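PDB 1JEO: 3-hexulose-6-phosphate isomerase from Methanocaldococcus jannaschii, which catalyses the interconversion of D-arabino-hex-3-ulose 6-phosphate and beta-D-fructose 6-phosphate, a step in ribose 5-phosphate biosynthesis. Local coordinates for residues F58-Y70 and I161-R175. Sequence-based numbering, arbitrary orientation.
Sequences FAMRLMHLGFKSY and IMKRLNLDESEIIKR
The nearest CA atoms are those of His-64 and Ile-172, 4.7 Å apart, where helix 58-64 meets helix 169-175 at 104° with axes 9.3 Å apart. Bonds from Gly-66 N to Met-63 O and Phe-67 N to Leu-62 O, with positive phi at Gly-66, define a Schellman motif. Leu-65 buries the largest area, 108 Å²: with CG anti to the carbonyl carbon (chi1 -60°), its branch brings CD2 to Met-162 CG (3.8 Å) and Leu-167 CD1 (4.0 Å), and CD1 to Ile-161 CG2. The same Ile-161 methyl sits at the edge of the Phe-67 ring, 3.9 Å from CE1. Ile-172 CG2 comes obliquely to the His-64 ring, 3.9 Å from CG. Arg-175, extended from CG to NE, lays one guanidinium face over Gly-66 CA; its NH1 gives a weak bond to His-64 O (3.4 Å, 149°) and a salt bridge to Glu-171 OE2 (3.1 Å). Cutting Arg-175 back to an alanine would probably leave Glu-171 without its charge partner, His-64 O without this donor and Gly-66 uncovered. Apolar side chains thus pack the ends of helices 49-64 and 144-164 against helix 169-175; the one crossing hydrogen bond is weak, while the salt bridge within 161-175 holds the guanidinium over Gly-66.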
ATOM      1  N   PHE A  58      -2.235   2.054  -6.602  1.00 15.06           N
ATOM      2  CA  PHE A  58      -1.630   2.995  -5.661  1.00 16.16           C
ATOM      3  C   PHE A  58      -0.366   3.615  -6.270  1.00 16.68           C
ATOM      4  O   PHE A  58      -0.150   4.825  -6.142  1.00 16.94           O
ATOM      5  CB  PHE A  58      -1.314   2.273  -4.341  1.00 13.46           C
ATOM      6  CG  PHE A  58      -0.704   3.152  -3.267  1.00 14.05           C
ATOM      7  CD1 PHE A  58       0.518   2.790  -2.674  1.00 14.39           C
ATOM      8  CD2 PHE A  58      -1.358   4.314  -2.810  1.00 14.31           C
ATOM      9  CE1 PHE A  58       1.087   3.569  -1.631  1.00 14.96           C
ATOM     10  CE2 PHE A  58      -0.804   5.103  -1.767  1.00 14.79           C
ATOM     11  CZ  PHE A  58       0.423   4.728  -1.177  1.00 15.21           C
ATOM     12  N   ALA A  59       0.443   2.788  -6.941  1.00 17.28           N
ATOM     13  CA  ALA A  59       1.688   3.228  -7.586  1.00 17.78           C
ATOM     14  C   ALA A  59       1.426   4.297  -8.644  1.00 18.99           C
ATOM     15  O   ALA A  59       2.130   5.311  -8.702  1.00 18.58           O
ATOM     16  CB  ALA A  59       2.419   2.043  -8.202  1.00 13.81           C
ATOM     17  N   MET A  60       0.355   4.090  -9.412  1.00 12.95           N
ATOM     18  CA  MET A  60      -0.069   5.019 -10.461  1.00 14.59           C
ATOM     19  C   MET A  60      -0.528   6.346  -9.846  1.00 14.96           C
ATOM     20  O   MET A  60      -0.133   7.420 -10.310  1.00 14.74           O
ATOM     21  CB  MET A  60      -1.210   4.411 -11.283  1.00 18.41           C
ATOM     22  CG  MET A  60      -1.679   5.282 -12.438  1.00 20.43           C
ATOM     23  SD  MET A  60      -3.058   4.601 -13.329  1.00 23.15           S
ATOM     24  CE  MET A  60      -2.184   3.491 -14.422  1.00 21.64           C
ATOM     25  N   ARG A  61      -1.303   6.253  -8.766  1.00 18.30           N
ATOM     26  CA  ARG A  61      -1.822   7.435  -8.086  1.00 19.20           C
ATOM     27  C   ARG A  61      -0.732   8.286  -7.405  1.00 19.31           C
ATOM     28  O   ARG A  61      -0.813   9.515  -7.433  1.00 19.27           O
ATOM     29  CB  ARG A  61      -2.963   7.045  -7.139  1.00 18.09           C
ATOM     30  CG  ARG A  61      -3.976   8.153  -6.866  1.00 19.84           C
ATOM     31  CD  ARG A  61      -4.708   8.704  -8.085  1.00 21.38           C
ATOM     32  NE  ARG A  61      -6.056   8.158  -8.239  1.00 23.15           N
ATOM     33  CZ  ARG A  61      -6.665   7.986  -9.408  1.00 23.85           C
ATOM     34  NH1 ARG A  61      -6.054   8.309 -10.539  1.00 24.47           N
ATOM     35  NH2 ARG A  61      -7.887   7.476  -9.450  1.00 24.61           N
ATOM     36  N   LEU A  62       0.321   7.640  -6.892  1.00 14.08           N
ATOM     37  CA  LEU A  62       1.450   8.345  -6.262  1.00 14.12           C
ATOM     38  C   LEU A  62       2.223   9.129  -7.318  1.00 14.20           C
ATOM     39  O   LEU A  62       2.707  10.238  -7.063  1.00 14.01           O
ATOM     40  CB  LEU A  62       2.397   7.372  -5.565  1.00 19.18           C
ATOM     41  CG  LEU A  62       2.054   6.880  -4.161  1.00 19.40           C
ATOM     42  CD1 LEU A  62       3.139   5.921  -3.717  1.00 19.68           C
ATOM     43  CD2 LEU A  62       1.936   8.051  -3.177  1.00 19.20           C
ATOM     44  N   MET A  63       2.274   8.554  -8.520  1.00 15.99           N
ATOM     45  CA  MET A  63       2.930   9.156  -9.675  1.00 16.12           C
ATOM     46  C   MET A  63       2.123  10.394 -10.093  1.00 15.45           C
ATOM     47  O   MET A  63       2.708  11.442 -10.382  1.00 15.46           O
ATOM     48  CB  MET A  63       3.015   8.123 -10.808  1.00 20.00           C
ATOM     49  CG  MET A  63       3.667   8.577 -12.108  1.00 22.05           C
ATOM     50  SD  MET A  63       2.542   9.425 -13.241  1.00 24.67           S
ATOM     51  CE  MET A  63       3.449  10.865 -13.391  1.00 23.91           C
ATOM     52  N   HIS A  64       0.791  10.278 -10.068  1.00 18.38           N
ATOM     53  CA  HIS A  64      -0.127  11.367 -10.426  1.00 18.15           C
ATOM     54  C   HIS A  64       0.062  12.604  -9.546  1.00 18.53           C
ATOM     55  O   HIS A  64      -0.132  13.732 -10.003  1.00 18.94           O
ATOM     56  CB  HIS A  64      -1.585  10.908 -10.319  1.00 17.38           C
ATOM     57  CG  HIS A  64      -2.014   9.954 -11.388  1.00 16.56           C
ATOM     58  ND1 HIS A  64      -1.363   9.843 -12.599  1.00 16.72           N
ATOM     59  CD2 HIS A  64      -3.050   9.083 -11.438  1.00 16.46           C
ATOM     60  CE1 HIS A  64      -1.984   8.946 -13.345  1.00 16.37           C
ATOM     61  NE2 HIS A  64      -3.010   8.470 -12.665  1.00 16.19           N
ATOM     62  N   LEU A  65       0.478  12.375  -8.299  1.00 21.23           N
ATOM     63  CA  LEU A  65       0.722  13.441  -7.329  1.00 21.55           C
ATOM     64  C   LEU A  65       2.127  14.053  -7.399  1.00 21.59           C
ATOM     65  O   LEU A  65       2.424  15.007  -6.674  1.00 22.36           O
ATOM     66  CB  LEU A  65       0.423  12.954  -5.905  1.00 23.24           C
ATOM     67  CG  LEU A  65      -0.990  12.468  -5.559  1.00 23.35           C
ATOM     68  CD1 LEU A  65      -1.060  12.228  -4.066  1.00 23.13           C
ATOM     69  CD2 LEU A  65      -2.051  13.469  -5.980  1.00 23.45           C
ATOM     70  N   GLY A  66       2.985  13.495  -8.256  1.00 22.97           N
ATOM     71  CA  GLY A  66       4.331  14.027  -8.423  1.00 22.67           C
ATOM     72  C   GLY A  66       5.494  13.283  -7.811  1.00 22.45           C
ATOM     73  O   GLY A  66       6.635  13.725  -7.945  1.00 22.40           O
ATOM     74  N   PHE A  67       5.221  12.169  -7.136  1.00 18.66           N
ATOM     75  CA  PHE A  67       6.273  11.362  -6.515  1.00 18.50           C
ATOM     76  C   PHE A  67       6.936  10.465  -7.555  1.00 18.33           C
ATOM     77  O   PHE A  67       6.340  10.182  -8.594  1.00 18.36           O
ATOM     78  CB  PHE A  67       5.686  10.480  -5.407  1.00 23.02           C
ATOM     79  CG  PHE A  67       5.112  11.249  -4.253  1.00 23.40           C
ATOM     80  CD1 PHE A  67       3.727  11.469  -4.164  1.00 23.14           C
ATOM     81  CD2 PHE A  67       5.951  11.763  -3.250  1.00 23.35           C
ATOM     82  CE1 PHE A  67       3.173  12.199  -3.082  1.00 23.47           C
ATOM     83  CE2 PHE A  67       5.419  12.498  -2.158  1.00 23.27           C
ATOM     84  CZ  PHE A  67       4.022  12.716  -2.074  1.00 23.34           C
ATOM     85  N   LYS A  68       8.183  10.067  -7.293  1.00 20.61           N
ATOM     86  CA  LYS A  68       8.914   9.156  -8.183  1.00 20.10           C
ATOM     87  C   LYS A  68       8.509   7.754  -7.714  1.00 19.59           C
ATOM     88  O   LYS A  68       9.108   7.176  -6.803  1.00 18.92           O
ATOM     89  CB  LYS A  68      10.430   9.391  -8.102  1.00 47.30           C
ATOM     90  CG  LYS A  68      10.866  10.749  -8.669  1.00 48.09           C
ATOM     91  CD  LYS A  68      12.342  10.791  -9.066  1.00 48.71           C
ATOM     92  CE  LYS A  68      13.270  10.964  -7.869  1.00 49.33           C
ATOM     93  NZ  LYS A  68      14.710  10.942  -8.267  1.00 49.53           N
ATOM     94  N   SER A  69       7.394   7.293  -8.273  1.00 21.89           N
ATOM     95  CA  SER A  69       6.787   6.010  -7.936  1.00 21.32           C
ATOM     96  C   SER A  69       7.083   4.930  -8.960  1.00 20.40           C
ATOM     97  O   SER A  69       7.131   5.204 -10.162  1.00 20.07           O
ATOM     98  CB  SER A  69       5.277   6.195  -7.811  1.00 27.63           C
ATOM     99  OG  SER A  69       4.653   5.040  -7.291  1.00 29.06           O
ATOM    100  N   TYR A  70       7.308   3.705  -8.481  1.00 17.76           N
ATOM    101  CA  TYR A  70       7.604   2.564  -9.349  1.00 16.83           C
ATOM    102  C   TYR A  70       6.979   1.280  -8.836  1.00 16.25           C
ATOM    103  O   TYR A  70       6.732   1.130  -7.637  1.00 15.68           O
ATOM    104  CB  TYR A  70       9.126   2.332  -9.464  1.00 22.23           C
ATOM    105  CG  TYR A  70       9.902   3.474 -10.081  1.00 23.26           C
ATOM    106  CD1 TYR A  70      10.680   4.335  -9.275  1.00 23.63           C
ATOM    107  CD2 TYR A  70       9.818   3.745 -11.467  1.00 23.74           C
ATOM    108  CE1 TYR A  70      11.358   5.454  -9.837  1.00 24.18           C
ATOM    109  CE2 TYR A  70      10.493   4.860 -12.040  1.00 24.25           C
ATOM    110  CZ  TYR A  70      11.256   5.705 -11.214  1.00 24.71           C
ATOM    111  OH  TYR A  70      11.906   6.788 -11.757  1.00 25.73           O
ATOM    112  N   ILE A 161      -2.801  12.621   1.613  1.00 17.76           N
ATOM    113  CA  ILE A 161      -1.573  13.245   1.090  1.00 18.72           C
ATOM    114  C   ILE A 161      -1.934  14.548   0.363  1.00 19.83           C
ATOM    115  O   ILE A 161      -1.232  15.550   0.503  1.00 20.06           O
ATOM    116  CB  ILE A 161      -0.749  12.286   0.153  1.00 16.89           C
ATOM    117  CG1 ILE A 161      -0.176  11.119   0.965  1.00 16.69           C
ATOM    118  CG2 ILE A 161       0.427  13.034  -0.507  1.00 16.62           C
ATOM    119  CD1 ILE A 161       0.460   9.996   0.129  1.00 16.85           C
ATOM    120  N   MET A 162      -3.061  14.537  -0.353  1.00 23.98           N
ATOM    121  CA  MET A 162      -3.550  15.708  -1.088  1.00 25.47           C
ATOM    122  C   MET A 162      -3.981  16.842  -0.148  1.00 26.29           C
ATOM    123  O   MET A 162      -3.762  18.012  -0.455  1.00 25.97           O
ATOM    124  CB  MET A 162      -4.717  15.334  -2.004  1.00 23.99           C
ATOM    125  CG  MET A 162      -4.354  14.459  -3.187  1.00 24.22           C
ATOM    126  SD  MET A 162      -5.720  14.249  -4.358  1.00 25.04           S
ATOM    127  CE  MET A 162      -6.434  12.940  -3.734  1.00 24.18           C
ATOM    128  N   LYS A 163      -4.554  16.474   1.001  1.00 30.27           N
ATOM    129  CA  LYS A 163      -5.008  17.419   2.034  1.00 31.75           C
ATOM    130  C   LYS A 163      -3.842  18.124   2.724  1.00 32.75           C
ATOM    131  O   LYS A 163      -3.887  19.336   2.944  1.00 32.91           O
ATOM    132  CB  LYS A 163      -5.805  16.695   3.122  1.00 26.93           C
ATOM    133  CG  LYS A 163      -7.184  16.237   2.748  1.00 26.98           C
ATOM    134  CD  LYS A 163      -7.795  15.488   3.916  1.00 26.73           C
ATOM    135  CE  LYS A 163      -9.194  15.033   3.615  1.00 26.89           C
ATOM    136  NZ  LYS A 163      -9.747  14.177   4.698  1.00 26.80           N
ATOM    137  N   ARG A 164      -2.810  17.350   3.064  1.00 25.94           N
ATOM    138  CA  ARG A 164      -1.622  17.859   3.756  1.00 27.20           C
ATOM    139  C   ARG A 164      -0.686  18.697   2.896  1.00 27.99           C
ATOM    140  O   ARG A 164      -0.012  19.594   3.405  1.00 28.06           O
ATOM    141  CB  ARG A 164      -0.847  16.707   4.400  1.00 49.38           C
ATOM    142  CG  ARG A 164      -1.615  16.011   5.506  1.00 49.89           C
ATOM    143  CD  ARG A 164      -0.896  14.773   5.995  1.00 50.14           C
ATOM    144  NE  ARG A 164      -1.765  13.955   6.838  1.00 50.38           N
ATOM    145  CZ  ARG A 164      -1.342  13.154   7.811  1.00 50.49           C
ATOM    146  NH1 ARG A 164      -0.048  13.052   8.092  1.00 50.62           N
ATOM    147  NH2 ARG A 164      -2.220  12.427   8.488  1.00 50.59           N
ATOM    148  N   LEU A 165      -0.653  18.403   1.599  1.00 26.65           N
ATOM    149  CA  LEU A 165       0.207  19.129   0.667  1.00 27.86           C
ATOM    150  C   LEU A 165      -0.541  20.140  -0.212  1.00 28.61           C
ATOM    151  O   LEU A 165       0.061  20.757  -1.097  1.00 28.65           O
ATOM    152  CB  LEU A 165       1.016  18.144  -0.195  1.00 30.61           C
ATOM    153  CG  LEU A 165       1.950  17.131   0.482  1.00 30.85           C
ATOM    154  CD1 LEU A 165       2.639  16.283  -0.587  1.00 30.88           C
ATOM    155  CD2 LEU A 165       2.985  17.833   1.367  1.00 30.71           C
ATOM    156  N   ASN A 166      -1.841  20.318   0.063  1.00 29.51           N
ATOM    157  CA  ASN A 166      -2.743  21.239  -0.658  1.00 30.60           C
ATOM    158  C   ASN A 166      -2.807  21.024  -2.182  1.00 31.04           C
ATOM    159  O   ASN A 166      -2.748  21.975  -2.969  1.00 31.07           O
ATOM    160  CB  ASN A 166      -2.433  22.709  -0.313  1.00133.74           C
ATOM    161  CG  ASN A 166      -2.874  23.086   1.087  1.00134.26           C
ATOM    162  OD1 ASN A 166      -4.035  23.423   1.312  1.00 58.04           O
ATOM    163  ND2 ASN A 166      -1.946  23.034   2.037  1.00 58.04           N
ATOM    164  N   LEU A 167      -2.915  19.755  -2.581  1.00 27.51           N
ATOM    165  CA  LEU A 167      -2.983  19.376  -3.991  1.00 27.99           C
ATOM    166  C   LEU A 167      -4.422  19.255  -4.466  1.00 28.29           C
ATOM    167  O   LEU A 167      -5.308  18.861  -3.701  1.00 28.21           O
ATOM    168  CB  LEU A 167      -2.242  18.055  -4.237  1.00 34.94           C
ATOM    169  CG  LEU A 167      -0.779  17.934  -3.785  1.00 35.17           C
ATOM    170  CD1 LEU A 167      -0.305  16.507  -3.996  1.00 35.22           C
ATOM    171  CD2 LEU A 167       0.131  18.921  -4.513  1.00 35.45           C
ATOM    172  N   ASP A 168      -4.644  19.630  -5.725  1.00 36.33           N
ATOM    173  CA  ASP A 168      -5.964  19.581  -6.356  1.00 36.78           C
ATOM    174  C   ASP A 168      -6.002  18.476  -7.414  1.00 36.75           C
ATOM    175  O   ASP A 168      -5.004  17.784  -7.642  1.00 36.87           O
ATOM    176  CB  ASP A 168      -6.291  20.931  -7.022  1.00123.46           C
ATOM    177  CG  ASP A 168      -6.328  22.088  -6.035  1.00124.01           C
ATOM    178  OD1 ASP A 168      -5.370  22.890  -6.025  1.00124.39           O
ATOM    179  OD2 ASP A 168      -7.313  22.199  -5.274  1.00124.27           O
ATOM    180  N   GLU A 169      -7.154  18.354  -8.078  1.00 39.63           N
ATOM    181  CA  GLU A 169      -7.389  17.379  -9.144  1.00 39.48           C
ATOM    182  C   GLU A 169      -6.558  17.741 -10.388  1.00 39.15           C
ATOM    183  O   GLU A 169      -6.219  16.867 -11.185  1.00 39.28           O
ATOM    184  CB  GLU A 169      -8.890  17.351  -9.485  1.00 72.36           C
ATOM    185  CG  GLU A 169      -9.327  16.278 -10.484  1.00 72.49           C
ATOM    186  CD  GLU A 169     -10.832  16.216 -10.666  1.00 72.55           C
ATOM    187  OE1 GLU A 169     -11.438  15.201 -10.259  1.00 72.71           O
ATOM    188  OE2 GLU A 169     -11.408  17.178 -11.220  1.00 72.57           O
ATOM    189  N   SER A 170      -6.183  19.019 -10.493  1.00 34.65           N
ATOM    190  CA  SER A 170      -5.387  19.548 -11.608  1.00 34.12           C
ATOM    191  C   SER A 170      -3.973  18.968 -11.684  1.00 33.79           C
ATOM    192  O   SER A 170      -3.392  18.886 -12.766  1.00 33.68           O
ATOM    193  CB  SER A 170      -5.324  21.078 -11.543  1.00 42.45           C
ATOM    194  OG  SER A 170      -4.648  21.526 -10.381  1.00 42.52           O
ATOM    195  N   GLU A 171      -3.440  18.556 -10.531  1.00 26.33           N
ATOM    196  CA  GLU A 171      -2.109  17.952 -10.436  1.00 25.81           C
ATOM    197  C   GLU A 171      -2.117  16.575 -11.089  1.00 25.17           C
ATOM    198  O   GLU A 171      -1.157  16.189 -11.758  1.00 24.97           O
ATOM    199  CB  GLU A 171      -1.675  17.819  -8.969  1.00 56.40           C
ATOM    200  CG  GLU A 171      -1.353  19.136  -8.260  1.00 56.99           C
ATOM    201  CD  GLU A 171      -0.137  19.850  -8.834  1.00 57.12           C
ATOM    202  OE1 GLU A 171      -0.274  21.031  -9.217  1.00 57.25           O
ATOM    203  OE2 GLU A 171       0.950  19.234  -8.904  1.00 57.24           O
ATOM    204  N   ILE A 172      -3.242  15.877 -10.928  1.00 25.99           N
ATOM    205  CA  ILE A 172      -3.446  14.544 -11.486  1.00 25.61           C
ATOM    206  C   ILE A 172      -3.598  14.585 -13.007  1.00 25.10           C
ATOM    207  O   ILE A 172      -2.925  13.818 -13.695  1.00 25.33           O
ATOM    208  CB  ILE A 172      -4.657  13.833 -10.806  1.00 19.31           C
ATOM    209  CG1 ILE A 172      -4.338  13.614  -9.320  1.00 19.47           C
ATOM    210  CG2 ILE A 172      -4.987  12.496 -11.495  1.00 19.32           C
ATOM    211  CD1 ILE A 172      -5.493  13.144  -8.489  1.00 19.61           C
ATOM    212  N   ILE A 173      -4.415  15.515 -13.521  1.00 27.66           N
ATOM    213  CA  ILE A 173      -4.660  15.661 -14.971  1.00 27.04           C
ATOM    214  C   ILE A 173      -3.363  15.999 -15.721  1.00 26.49           C
ATOM    215  O   ILE A 173      -3.138  15.511 -16.830  1.00 26.56           O
ATOM    216  CB  ILE A 173      -5.704  16.789 -15.311  1.00 35.12           C
ATOM    217  CG1 ILE A 173      -6.913  16.777 -14.363  1.00 34.90           C
ATOM    218  CG2 ILE A 173      -6.163  16.676 -16.776  1.00 35.05           C
ATOM    219  CD1 ILE A 173      -7.893  15.645 -14.537  1.00 34.92           C
ATOM    220  N   LYS A 174      -2.514  16.808 -15.083  1.00 27.28           N
ATOM    221  CA  LYS A 174      -1.230  17.248 -15.635  1.00 26.83           C
ATOM    222  C   LYS A 174      -0.255  16.087 -15.883  1.00 26.14           C
ATOM    223  O   LYS A 174       0.456  16.077 -16.889  1.00 26.22           O
ATOM    224  CB  LYS A 174      -0.600  18.295 -14.687  1.00 75.75           C
ATOM    225  CG  LYS A 174       0.769  18.888 -15.089  1.00 76.30           C
ATOM    226  CD  LYS A 174       0.706  19.733 -16.358  1.00 76.71           C
ATOM    227  CE  LYS A 174       2.060  20.331 -16.703  1.00 76.95           C
ATOM    228  NZ  LYS A 174       1.973  21.196 -17.913  1.00 76.69           N
ATOM    229  N   ARG A 175      -0.279  15.096 -14.993  1.00 18.49           N
ATOM    230  CA  ARG A 175       0.623  13.945 -15.071  1.00 17.79           C
ATOM    231  C   ARG A 175       0.003  12.627 -15.536  1.00 16.75           C
ATOM    232  O   ARG A 175       0.714  11.634 -15.722  1.00 16.82           O
ATOM    233  CB  ARG A 175       1.300  13.746 -13.718  1.00 30.02           C
ATOM    234  CG  ARG A 175       2.268  14.844 -13.347  1.00 30.65           C
ATOM    235  CD  ARG A 175       2.833  14.620 -11.970  1.00 31.18           C
ATOM    236  NE  ARG A 175       3.500  15.815 -11.458  1.00 31.73           N
ATOM    237  CZ  ARG A 175       2.930  16.716 -10.660  1.00 32.02           C
ATOM    238  NH1 ARG A 175       1.669  16.570 -10.266  1.00 32.32           N
ATOM    239  NH2 ARG A 175       3.632  17.761 -10.241  1.00 32.71           N
TER